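Local coordinates for lipoprotein (Paraburkholderia phytofirmans, PDB 5T11) that probably helps guide export of the Pel polysaccharide across the bacterial outer membrane, acting as a periplasmic lipoprotein built of twelve subunits, at residues B[7-12]-B[125-130]; B[28-33]-B[94-99]; B[44-49]-B[148-153]; B[106-111]-B[132-137]. The protein carries 1 engineered substitution. One frame throughout, in Å; residues are numbered along the deposited sequence.

Contact 1: B[7-12]-B[125-130]; sequences VRQTSG and VVWSAT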
loop_
_atom_site.group_PDB
_atom_site.type_symbol
_atom_site.label_atom_id
_atom_site.label_comp_id
_atom_site.label_asym_id
_atom_site.label_seq_id
_atom_site.Cartn_x
_atom_site.Cartn_y
_atom_site.Cartn_z
ATOM N N VAL B 7 -0.053 26.284 33.405
ATOM C CA VAL B 7 1.306 26.624 33.809
ATOM C C VAL B 7 1.390 26.496 35.323
ATOM O O VAL B 7 0.501 26.970 36.037
ATOM C CB VAL B 7 1.704 28.045 33.366
ATOM C CG1 VAL B 7 3.050 28.439 33.961
ATOM C CG2 VAL B 7 1.749 28.136 31.857
ATOM N N ARG B 8 2.446 25.847 35.813
ATOM C CA ARG B 8 2.726 25.763 37.242
ATOM C C ARG B 8 4.196 26.093 37.453
ATOM O O ARG B 8 5.066 25.422 36.886
ATOM C CB ARG B 8 2.387 24.371 37.786
ATOM C CG ARG B 8 0.932 23.956 37.564
ATOM C CD ARG B 8 0.728 22.448 37.745
ATOM N NE ARG B 8 1.169 22.013 39.067
ATOM C CZ ARG B 8 0.376 21.909 40.129
ATOM N NH1 ARG B 8 -0.919 22.201 40.027
ATOM N NH2 ARG B 8 0.883 21.511 41.289
ATOM N N GLN B 9 4.469 27.131 38.251
ATOM C CA GLN B 9 5.822 27.597 38.548
ATOM C C GLN B 9 6.030 27.650 40.051
ATOM O O GLN B 9 5.227 28.259 40.765
ATOM C CB GLN B 9 6.079 28.994 37.971
ATOM C CG GLN B 9 5.832 29.132 36.481
ATOM C CD GLN B 9 5.075 30.391 36.151
ATOM O OE1 GLN B 9 4.409 30.967 37.017
ATOM N NE2 GLN B 9 5.191 30.847 34.903
ATOM N N THR B 10 7.118 27.046 40.526
ATOM C CA THR B 10 7.544 27.248 41.905
ATOM C C THR B 10 7.974 28.702 42.117
ATOM O O THR B 10 7.940 29.538 41.209
ATOM C CB THR B 10 8.696 26.309 42.252
ATOM O OG1 THR B 10 9.877 26.725 41.549
ATOM C CG2 THR B 10 8.354 24.885 41.847
ATOM N N SER B 11 8.391 29.009 43.340
ATOM C CA SER B 11 9.046 30.284 43.564
ATOM C C SER B 11 10.524 30.168 43.203
ATOM O O SER B 11 11.073 29.069 43.070
ATOM C CB SER B 11 8.894 30.728 45.013
ATOM O OG SER B 11 9.701 29.928 45.853
ATOM N N GLY B 12 11.168 31.318 43.044
ATOM C CA GLY B 12 12.555 31.337 42.643
ATOM C C GLY B 12 13.222 32.672 42.900
ATOM O O GLY B 12 12.561 33.674 43.186
ATOM N N VAL B 125 18.474 22.765 42.386
ATOM C CA VAL B 125 17.356 23.304 41.612
ATOM C C VAL B 125 16.720 24.426 42.429
ATOM O O VAL B 125 16.150 24.181 43.497
ATOM C CB VAL B 125 16.329 22.220 41.266
ATOM C CG1 VAL B 125 15.084 22.855 40.643
ATOM C CG2 VAL B 125 16.934 21.193 40.317
ATOM N N VAL B 126 16.830 25.665 41.940
ATOM C CA VAL B 126 16.313 26.820 42.672
ATOM C C VAL B 126 14.982 27.305 42.119
ATOM O O VAL B 126 14.337 28.163 42.745
ATOM C CB VAL B 126 17.335 27.980 42.694
ATOM C CG1 VAL B 126 18.630 27.552 43.408
ATOM C CG2 VAL B 126 17.619 28.487 41.283
ATOM N N TRP B 127 14.533 26.765 40.991
ATOM C CA TRP B 127 13.275 27.156 40.372
ATOM C C TRP B 127 12.936 26.111 39.326
ATOM O O TRP B 127 13.835 25.539 38.696
ATOM C CB TRP B 127 13.383 28.552 39.737
ATOM C CG TRP B 127 12.178 29.027 38.977
ATOM C CD1 TRP B 127 11.178 29.828 39.445
ATOM C CD2 TRP B 127 11.869 28.759 37.597
ATOM N NE1 TRP B 127 10.258 30.063 38.453
ATOM C CE2 TRP B 127 10.661 29.423 37.305
ATOM C CE3 TRP B 127 12.500 28.025 36.587
ATOM C CZ2 TRP B 127 10.058 29.365 36.047
ATOM C CZ3 TRP B 127 11.899 27.962 35.328
ATOM C CH2 TRP B 127 10.691 28.627 35.070
ATOM N N SER B 128 11.642 25.858 39.153
ATOM C CA SER B 128 11.212 24.920 38.123
ATOM C C SER B 128 9.772 25.236 37.758
ATOM O O SER B 128 9.059 25.925 38.500
ATOM C CB SER B 128 11.353 23.464 38.588
ATOM O OG SER B 128 10.609 23.217 39.777
ATOM N N ALA B 129 9.350 24.718 36.606
ATOM C CA ALA B 129 8.006 24.990 36.119
ATOM C C ALA B 129 7.646 24.008 35.014
ATOM O O ALA B 129 8.513 23.389 34.390
ATOM C CB ALA B 129 7.861 26.428 35.610
ATOM N N THR B 130 6.342 23.883 34.797
ATOM C CA THR B 130 5.730 23.026 33.793
ATOM C C THR B 130 4.650 23.827 33.080
ATOM O O THR B 130 3.878 24.561 33.721
ATOM C CB THR B 130 5.108 21.768 34.425
ATOM O OG1 THR B 130 6.098 21.075 35.203
ATOM C CG2 THR B 130 4.551 20.824 33.341
HETATM O O HOH W 1 7.796 31.745 39.774
#
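Thr10 grips Ser128 with both its backbone and its side chain. Its amide donates to Ser128 O at 3.0 Å, whereas Ser128 N donates in return to a hydroxyl, Thr10 OG1, at 3.1 Å. Because OG1 stands between the backbone N and the carbonyl carbon (chi1 70°), it faces that amide, and the other branch, CG2, rests against Ser128 OG at 3.5 Å. Thr10 O accepts from a water at 2.6 Å, which in turn accepts from Trp127 NE1 on the ring edge, in plane. Gly12 CA also lies near the indole plane, beside CD1. Further along, Arg8 and Thr130 form a hydrogen-bonded antiparallel pair, with Arg8 N to Thr130 O at 2.8 Å and Thr130 N to Arg8 O at 2.9 Å. This is the pairing of strand 5-9, outermost within the chain, with strand 125-134 of the mixed sheet, and on its other side strand 125-134 carries a classic beta bulge where Val126 and Trp127 both face Leu117. Between these bonds and those of Thr10, Gln9 CG sits on Ala129 CB at 3.5 Å, within the non-hydrogen-bonded pair. A probable hydrogen bond from Gln9 NE2 to Val152 O ties that side chain to the end of helix 141-152, and Leu153, Pro155 and Leu156 pack on Trp127. Thr130 OG1 is hydrogen-bonded to Asn45 ND2 of a neighbouring subunit.

Contact 2: B[28-33]-B[94-99]; sequences NYTETP and GAVEEW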
loop_
_atom_site.group_PDB
_atom_site.type_symbol
_atom_site.label_atom_id
_atom_site.label_comp_id
_atom_site.label_asym_id
_atom_site.label_seq_id
_atom_site.Cartn_x
_atom_site.Cartn_y
_atom_site.Cartn_z
ATOM N N ASN B 28 14.367 15.573 24.628
ATOM C CA ASN B 28 13.275 15.467 23.668
ATOM C C ASN B 28 12.574 14.140 23.909
ATOM O O ASN B 28 13.112 13.073 23.575
ATOM C CB ASN B 28 13.777 15.594 22.225
ATOM C CG ASN B 28 12.623 15.602 21.202
ATOM O OD1 ASN B 28 11.441 15.622 21.574
ATOM N ND2 ASN B 28 12.966 15.591 19.918
ATOM N N TYR B 29 11.384 14.201 24.504
ATOM C CA TYR B 29 10.598 12.998 24.739
ATOM C C TYR B 29 9.487 12.825 23.716
ATOM O O TYR B 29 8.593 12.001 23.913
ATOM C CB TYR B 29 10.036 13.004 26.160
ATOM C CG TYR B 29 11.127 12.986 27.212
ATOM C CD1 TYR B 29 12.324 12.307 26.991
ATOM C CD2 TYR B 29 10.976 13.669 28.423
ATOM C CE1 TYR B 29 13.332 12.298 27.954
ATOM C CE2 TYR B 29 11.983 13.661 29.383
ATOM C CZ TYR B 29 13.151 12.979 29.135
ATOM O OH TYR B 29 14.140 12.964 30.079
ATOM N N THR B 30 9.522 13.582 22.633
ATOM C CA THR B 30 8.543 13.459 21.571
ATOM C C THR B 30 9.175 12.754 20.386
ATOM O O THR B 30 10.382 12.505 20.333
ATOM C CB THR B 30 8.041 14.834 21.127
ATOM O OG1 THR B 30 8.994 15.398 20.205
ATOM C CG2 THR B 30 7.900 15.766 22.343
ATOM N N GLU B 31 8.338 12.486 19.402
ATOM C CA GLU B 31 8.768 11.932 18.135
ATOM C C GLU B 31 8.952 13.015 17.081
ATOM O O GLU B 31 9.089 12.698 15.906
ATOM C CB GLU B 31 7.761 10.875 17.682
ATOM C CG GLU B 31 7.773 9.678 18.628
ATOM C CD GLU B 31 6.641 8.705 18.355
ATOM O OE1 GLU B 31 5.467 9.078 18.571
ATOM O OE2 GLU B 31 6.930 7.568 17.927
ATOM N N THR B 32 8.966 14.290 17.478
ATOM C CA THR B 32 9.326 15.359 16.555
ATOM C C THR B 32 10.827 15.594 16.638
ATOM O O THR B 32 11.316 16.036 17.691
ATOM C CB THR B 32 8.565 16.632 16.881
ATOM O OG1 THR B 32 7.162 16.345 16.864
ATOM C CG2 THR B 32 8.864 17.710 15.838
ATOM N N PRO B 33 11.594 15.304 15.589
ATOM C CA PRO B 33 13.047 15.499 15.665
ATOM C C PRO B 33 13.388 16.938 16.019
ATOM O O PRO B 33 12.739 17.877 15.557
ATOM C CB PRO B 33 13.540 15.142 14.255
ATOM C CG PRO B 33 12.436 14.261 13.647
ATOM C CD PRO B 33 11.150 14.787 14.279
ATOM N N GLY B 94 15.695 21.192 31.102
ATOM C CA GLY B 94 14.302 20.782 31.094
ATOM C C GLY B 94 14.077 19.659 30.095
ATOM O O GLY B 94 15.011 18.952 29.717
ATOM N N ALA B 95 12.814 19.520 29.685
ATOM C CA ALA B 95 12.419 18.464 28.762
ATOM C C ALA B 95 11.157 18.866 28.010
ATOM O O ALA B 95 10.306 19.605 28.526
ATOM C CB ALA B 95 12.181 17.138 29.491
ATOM N N VAL B 96 11.039 18.347 26.791
ATOM C CA VAL B 96 9.843 18.507 25.975
ATOM C C VAL B 96 9.045 17.204 26.046
ATOM O O VAL B 96 9.527 16.143 25.626
ATOM C CB VAL B 96 10.205 18.883 24.531
ATOM C CG1 VAL B 96 8.954 19.048 23.685
ATOM C CG2 VAL B 96 11.055 20.188 24.526
ATOM N N GLU B 97 7.839 17.278 26.615
ATOM C CA GLU B 97 6.946 16.126 26.726
ATOM C C GLU B 97 6.012 15.986 25.536
ATOM O O GLU B 97 5.505 14.884 25.282
ATOM C CB GLU B 97 6.100 16.219 28.013
ATOM C CG GLU B 97 6.909 16.045 29.312
ATOM C CD GLU B 97 7.613 17.323 29.750
ATOM O OE1 GLU B 97 7.065 18.422 29.489
ATOM O OE2 GLU B 97 8.718 17.234 30.341
ATOM N N GLU B 98 5.770 17.068 24.800
ATOM C CA GLU B 98 4.874 17.015 23.654
ATOM C C GLU B 98 5.157 18.218 22.772
ATOM O O GLU B 98 5.395 19.326 23.271
ATOM C CB GLU B 98 3.404 17.002 24.098
ATOM C CG GLU B 98 2.413 17.007 22.955
ATOM C CD GLU B 98 1.026 16.479 23.363
ATOM O OE1 GLU B 98 0.504 16.904 24.428
ATOM O OE2 GLU B 98 0.457 15.639 22.607
ATOM N N TRP B 99 5.123 17.996 21.468
ATOM C CA TRP B 99 5.488 19.012 20.491
ATOM C C TRP B 99 5.091 18.506 19.112
ATOM O O TRP B 99 5.942 18.021 18.356
ATOM C CB TRP B 99 6.991 19.280 20.570
ATOM C CG TRP B 99 7.551 20.484 19.823
ATOM C CD1 TRP B 99 7.681 20.632 18.466
ATOM C CD2 TRP B 99 8.147 21.660 20.412
ATOM N NE1 TRP B 99 8.291 21.836 18.176
ATOM C CE2 TRP B 99 8.578 22.489 19.349
ATOM C CE3 TRP B 99 8.323 22.103 21.732
ATOM C CZ2 TRP B 99 9.194 23.735 19.567
ATOM C CZ3 TRP B 99 8.936 23.338 21.946
ATOM C CH2 TRP B 99 9.368 24.135 20.861
#
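Tyr29 meets Val96 through its backbone and reaches Ala95 with the CD2-CE2 side of its ring. Its amide donates to Val96 O at 2.9 Å, and CB lies on the same oxygen at 3.2 Å. CG, anti to the tyrosine's own carbonyl carbon (chi1 -63°), lies beside its backbone N; CD2 then approaches Ala95 CB, and CE2 touches this methyl at 3.5 Å, an oblique apolar contact. Ser38 of a neighbouring subunit also packs on the tyrosine. Thr30 sends CG2 into the corner where the opposite chain bends, 3.5 Å from Glu98 N and also against Val96 CG1 and Trp99 CB. Thr32 closes the far end: its hydroxyl OG1 donates to Trp99 O at 2.6 Å, while CG2 comes obliquely to the indole at CD1. The loop bearing these threonines is fixed by its own polar groups. Asn28 OD1 accepts Thr30 OG1 at 2.8 Å on an in-plane lone pair and Thr30 N at 3.0 Å from above the carbonyl plane, 44° out of it. Asn28 ND2, in turn, donates to Thr32 O at 2.8 Å, that oxygen lying near the amide plane. Glu97 and Glu98, both facing Gly112, form a classic beta bulge where the strand turns its corner. Asn28 and Val96 are a parallel bridge, and beyond it strand 21-28 gives way to an Asx turn at Asn28 followed by an ST turn at Thr30, forming the strand-to-helix connection that leads into helix 35-49.

Contact 3: B[44-49]-B[148-153]; sequences ANTLRA and LIAKVL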
loop_
_atom_site.group_PDB
_atom_site.type_symbol
_atom_site.label_atom_id
_atom_site.label_comp_id
_atom_site.label_asym_id
_atom_site.label_seq_id
_atom_site.Cartn_x
_atom_site.Cartn_y
_atom_site.Cartn_z
ATOM N N ALA B 44 16.331 30.407 25.057
ATOM C CA ALA B 44 17.441 31.349 25.148
ATOM C C ALA B 44 16.996 32.757 24.770
ATOM O O ALA B 44 17.294 33.727 25.485
ATOM C CB ALA B 44 18.606 30.897 24.263
ATOM N N ASN B 45 16.274 32.890 23.650
ATOM C CA ASN B 45 15.817 34.214 23.233
ATOM C C ASN B 45 14.813 34.796 24.229
ATOM O O ASN B 45 14.820 36.005 24.482
ATOM C CB ASN B 45 15.226 34.164 21.825
ATOM C CG ASN B 45 16.281 34.387 20.734
ATOM O OD1 ASN B 45 17.490 34.304 20.988
ATOM N ND2 ASN B 45 15.824 34.685 19.516
ATOM N N THR B 46 13.967 33.950 24.821
ATOM C CA THR B 46 12.988 34.432 25.791
ATOM C C THR B 46 13.674 35.018 27.021
ATOM O O THR B 46 13.377 36.147 27.436
ATOM C CB THR B 46 12.040 33.290 26.188
ATOM O OG1 THR B 46 11.364 32.785 25.024
ATOM C CG2 THR B 46 10.999 33.770 27.203
ATOM N N LEU B 47 14.616 34.269 27.606
ATOM C CA LEU B 47 15.413 34.787 28.715
ATOM C C LEU B 47 16.075 36.110 28.358
ATOM O O LEU B 47 16.174 37.012 29.203
ATOM C CB LEU B 47 16.484 33.775 29.123
ATOM C CG LEU B 47 16.054 32.471 29.790
ATOM C CD1 LEU B 47 17.298 31.619 30.067
ATOM C CD2 LEU B 47 15.262 32.733 31.073
ATOM N N ARG B 48 16.553 36.240 27.114
ATOM C CA ARG B 48 17.153 37.499 26.678
ATOM C C ARG B 48 16.102 38.589 26.534
ATOM O O ARG B 48 16.335 39.735 26.931
ATOM C CB ARG B 48 17.885 37.322 25.350
ATOM C CG ARG B 48 19.228 36.662 25.455
ATOM C CD ARG B 48 19.928 36.728 24.105
ATOM N NE ARG B 48 20.976 35.726 24.004
ATOM C CZ ARG B 48 20.881 34.615 23.292
ATOM N NH1 ARG B 48 19.784 34.372 22.587
ATOM N NH2 ARG B 48 21.901 33.763 23.272
ATOM N N ALA B 49 14.955 38.251 25.938
ATOM C CA ALA B 49 13.844 39.192 25.868
ATOM C C ALA B 49 13.445 39.678 27.255
ATOM O O ALA B 49 13.028 40.829 27.409
ATOM C CB ALA B 49 12.650 38.544 25.165
ATOM N N LEU B 148 4.054 29.860 24.681
ATOM C CA LEU B 148 3.973 29.131 25.947
ATOM C C LEU B 148 5.272 29.235 26.740
ATOM O O LEU B 148 5.254 29.438 27.964
ATOM C CB LEU B 148 3.638 27.660 25.692
ATOM C CG LEU B 148 3.727 26.745 26.921
ATOM C CD1 LEU B 148 2.651 27.114 27.953
ATOM C CD2 LEU B 148 3.619 25.241 26.547
ATOM N N ILE B 149 6.402 29.070 26.063
ATOM C CA ILE B 149 7.686 29.169 26.739
ATOM C C ILE B 149 7.883 30.571 27.303
ATOM O O ILE B 149 8.394 30.739 28.420
ATOM C CB ILE B 149 8.808 28.759 25.776
ATOM C CG1 ILE B 149 8.762 27.245 25.578
ATOM C CG2 ILE B 149 10.181 29.206 26.315
ATOM C CD1 ILE B 149 9.381 26.760 24.292
ATOM N N ALA B 150 7.443 31.598 26.564
ATOM C CA ALA B 150 7.486 32.962 27.091
ATOM C C ALA B 150 6.703 33.065 28.394
ATOM O O ALA B 150 7.175 33.658 29.372
ATOM C CB ALA B 150 6.949 33.956 26.059
ATOM N N LYS B 151 5.505 32.470 28.430
ATOM C CA LYS B 151 4.705 32.482 29.656
ATOM C C LYS B 151 5.415 31.715 30.774
ATOM O O LYS B 151 5.579 32.223 31.893
ATOM C CB LYS B 151 3.316 31.888 29.361
ATOM C CG LYS B 151 2.317 31.909 30.511
ATOM C CD LYS B 151 1.922 33.339 30.871
ATOM C CE LYS B 151 0.827 33.395 31.936
ATOM N NZ LYS B 151 0.710 34.769 32.496
ATOM N N VAL B 152 5.875 30.494 30.469
ATOM C CA VAL B 152 6.475 29.621 31.477
ATOM C C VAL B 152 7.717 30.265 32.094
ATOM O O VAL B 152 7.947 30.166 33.307
ATOM C CB VAL B 152 6.803 28.249 30.857
ATOM C CG1 VAL B 152 7.721 27.452 31.776
ATOM C CG2 VAL B 152 5.517 27.461 30.555
ATOM N N LEU B 153 8.543 30.909 31.276
ATOM C CA LEU B 153 9.795 31.499 31.740
ATOM C C LEU B 153 9.644 32.943 32.206
ATOM O O LEU B 153 10.647 33.581 32.560
ATOM C CB LEU B 153 10.859 31.424 30.636
ATOM C CG LEU B 153 11.261 30.018 30.161
ATOM C CD1 LEU B 153 12.403 30.091 29.137
ATOM C CD2 LEU B 153 11.646 29.111 31.338
#
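Thr46 points its side chain at segment 148-153, and crosses both Ile149 and Leu153 at about a right angle. Its two branches divide the work. CG2, anti to the backbone N, lies 3.6 Å from Ala150 CA and 4.2 Å from Ala150 CB, and reaches the side chain of Leu153 at CB, also 4.2 Å away. OG1, anti to the carbonyl carbon (chi1 -59°), only brushes Ile149 CG2 at 4.0 Å and is hydrogen-bonded to Ile42 O within its own helix. The CA atoms of Thr46 and Ala150 stand 5.8 Å apart. One residue further on, Leu47 CD2 meets Leu153 CD1 at 4.3 Å. Leu153 also packs on Phe115 of strand 109-119, which joins the contact to the sheet. Away from this interface, Arg48 packs on Ser128 of a neighbouring subunit. Helices 35-49 and 141-152 thus meet without any hydrogen bond between the two segments: carbon-bound hydrogens of side chains and of Ala150 CA carry the contact, and the one hydroxyl among them is satisfied within its own helix, consistent with cohesion by dispersion and burial of apolar surface.

Contact 4: B[106-111]-B[132-137]; sequences DGEPVV and TRTGWS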
loop_
_atom_site.group_PDB
_atom_site.type_symbol
_atom_site.label_atom_id
_atom_site.label_comp_id
_atom_site.label_asym_id
_atom_site.label_seq_id
_atom_site.Cartn_x
_atom_site.Cartn_y
_atom_site.Cartn_z
ATOM N N ASP B 106 -6.210 19.650 9.790
ATOM C CA ASP B 106 -6.605 20.615 10.820
ATOM C C ASP B 106 -6.406 20.085 12.243
ATOM O O ASP B 106 -6.978 20.625 13.190
ATOM C CB ASP B 106 -8.056 21.084 10.634
ATOM C CG ASP B 106 -8.202 22.082 9.506
ATOM O OD1 ASP B 106 -7.274 22.902 9.319
ATOM O OD2 ASP B 106 -9.237 22.047 8.807
ATOM N N GLY B 107 -5.585 19.054 12.426
ATOM C CA GLY B 107 -5.176 18.675 13.763
ATOM C C GLY B 107 -4.425 19.817 14.425
ATOM O O GLY B 107 -3.522 20.413 13.816
ATOM N N GLU B 108 -4.787 20.123 15.689
ATOM C CA GLU B 108 -4.299 21.284 16.411
ATOM C C GLU B 108 -2.890 21.056 16.970
ATOM O O GLU B 108 -2.523 19.929 17.318
ATOM C CB GLU B 108 -5.257 21.643 17.552
ATOM C CG GLU B 108 -5.453 20.572 18.603
ATOM C CD GLU B 108 -6.681 19.694 18.340
ATOM O OE1 GLU B 108 -6.943 19.344 17.165
ATOM O OE2 GLU B 108 -7.390 19.355 19.318
ATOM N N PRO B 109 -2.086 22.113 17.062
ATOM C CA PRO B 109 -0.777 21.997 17.724
ATOM C C PRO B 109 -0.919 21.828 19.228
ATOM O O PRO B 109 -1.819 22.386 19.857
ATOM C CB PRO B 109 -0.090 23.331 17.392
ATOM C CG PRO B 109 -1.235 24.306 17.182
ATOM C CD PRO B 109 -2.326 23.465 16.520
ATOM N N VAL B 110 -0.013 21.044 19.806
ATOM C CA VAL B 110 0.013 20.794 21.242
ATOM C C VAL B 110 1.467 20.801 21.712
ATOM O O VAL B 110 2.344 20.229 21.056
ATOM C CB VAL B 110 -0.686 19.459 21.599
ATOM C CG1 VAL B 110 -2.192 19.534 21.336
ATOM C CG2 VAL B 110 -0.108 18.336 20.778
ATOM N N VAL B 111 1.720 21.440 22.855
ATOM C CA VAL B 111 3.069 21.600 23.401
ATOM C C VAL B 111 3.053 21.327 24.900
ATOM O O VAL B 111 2.195 21.848 25.625
ATOM C CB VAL B 111 3.623 23.018 23.143
ATOM C CG1 VAL B 111 5.015 23.188 23.775
ATOM C CG2 VAL B 111 3.675 23.309 21.635
ATOM N N THR B 132 1.778 23.595 29.565
ATOM C CA THR B 132 1.194 22.886 28.436
ATOM C C THR B 132 0.243 23.832 27.723
ATOM O O THR B 132 -0.300 24.753 28.339
ATOM C CB THR B 132 0.428 21.606 28.856
ATOM O OG1 THR B 132 -0.747 21.961 29.608
ATOM C CG2 THR B 132 1.308 20.680 29.700
ATOM N N ARG B 133 0.025 23.588 26.429
ATOM C CA ARG B 133 -0.928 24.405 25.688
ATOM C C ARG B 133 -1.440 23.658 24.461
ATOM O O ARG B 133 -0.715 22.872 23.841
ATOM C CB ARG B 133 -0.311 25.748 25.268
ATOM C CG ARG B 133 -1.308 26.690 24.604
ATOM C CD ARG B 133 -0.724 28.066 24.406
ATOM N NE ARG B 133 -0.449 28.715 25.682
ATOM C CZ ARG B 133 0.027 29.948 25.801
ATOM N NH1 ARG B 133 0.277 30.660 24.713
ATOM N NH2 ARG B 133 0.248 30.469 27.002
ATOM N N THR B 134 -2.703 23.928 24.125
ATOM C CA THR B 134 -3.365 23.431 22.922
ATOM C C THR B 134 -3.843 24.625 22.102
ATOM O O THR B 134 -4.581 25.475 22.620
ATOM C CB THR B 134 -4.557 22.538 23.292
ATOM O OG1 THR B 134 -4.142 21.521 24.210
ATOM C CG2 THR B 134 -5.158 21.880 22.054
ATOM N N GLY B 135 -3.441 24.684 20.824
ATOM C CA GLY B 135 -3.931 25.702 19.908
ATOM C C GLY B 135 -5.248 25.287 19.271
ATOM O O GLY B 135 -5.812 24.238 19.584
ATOM N N TRP B 136 -5.786 26.146 18.398
ATOM C CA TRP B 136 -6.909 25.667 17.596
ATOM C C TRP B 136 -6.371 25.128 16.269
ATOM O O TRP B 136 -5.171 25.160 16.000
ATOM C CB TRP B 136 -7.991 26.737 17.368
ATOM C CG TRP B 136 -9.286 26.170 16.615
ATOM C CD1 TRP B 136 -10.260 25.321 17.120
ATOM C CD2 TRP B 136 -9.663 26.411 15.246
ATOM N NE1 TRP B 136 -11.210 25.050 16.154
ATOM C CE2 TRP B 136 -10.865 25.710 15.001
ATOM C CE3 TRP B 136 -9.105 27.158 14.208
ATOM C CZ2 TRP B 136 -11.494 25.729 13.755
ATOM C CZ3 TRP B 136 -9.745 27.182 12.981
ATOM C CH2 TRP B 136 -10.927 26.476 12.767
ATOM N N SER B 137 -7.274 24.615 15.438
ATOM C CA SER B 137 -6.899 24.009 14.169
ATOM C C SER B 137 -6.088 24.953 13.294
ATOM O O SER B 137 -5.269 24.496 12.487
ATOM C CB SER B 137 -8.156 23.569 13.432
ATOM O OG SER B 137 -9.023 22.935 14.333
#
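Trp136 meets Pro109 through its backbone, its O lying 3.4 Å from Pro109 CD, while its side chain comes no nearer than 5.8 Å to segment 106-111. One indole face carries Ser137 OG, 3.4 Å above the plane and over the ring centre. The same hydroxyl has a weak hydrogen bond to Arg138 of a neighbouring subunit, and Arg138 packs on the indole as well. Ser137 also meets Asp106, its CB approaching Asp106 O at 3.2 Å and packing on Asp106 CB. Strand 109-119 begins here and strand 125-134 ends here, the two arms of a beta hairpin, far from its turn. Gly135 N donates to Pro109 O at 3.0 Å. Val111 and Arg133 then form a hydrogen-bonded pair, bonded N to O in both directions. In the intervening non-hydrogen-bonded pair, Val110 and Thr134 lie side by side and point the same way, with Val110 CG1 on Thr134 CG2 at 3.8 Å. Glu108 CG also reaches Thr134 CG2, at 3.7 Å, the two side chains crossing obliquely. With CG held between the backbone N and carbonyl carbon (chi1 61°), Glu108 then bends at chi2, and its OE2 forms salt bridges with Lys102 and with Arg138 of a neighbouring subunit. On the face of Val111, Leu141, Val144 and Leu148 of helix 141-152 cover the strand, while Arg133 NH1 is hydrogen-bonded to Ser147 OG.

Contact 3 lies nearest the centre of the chain and is apolar, whereas contacts 1, 2 and 4 sit farther out and are only partly buried. Contacts 1 and 4 rely on backbone hydrogen bonds and share strand 125-134, one pairing it with strand 5-9, outermost within the chain, the other with its hairpin partner 109-119; their centres are 24 Å apart. Contact 2 belongs to the parallel part of the same sheet and is mixed, with one backbone bond and one hydroxyl bond across it and a loop held by side-chain hydroxyls and amides. Segment 148-153 ties the set together, touching both strands of contact 4, strand 90-99 of contact 2 and strand 125-134 of contact 1. All four also reach neighbouring subunits.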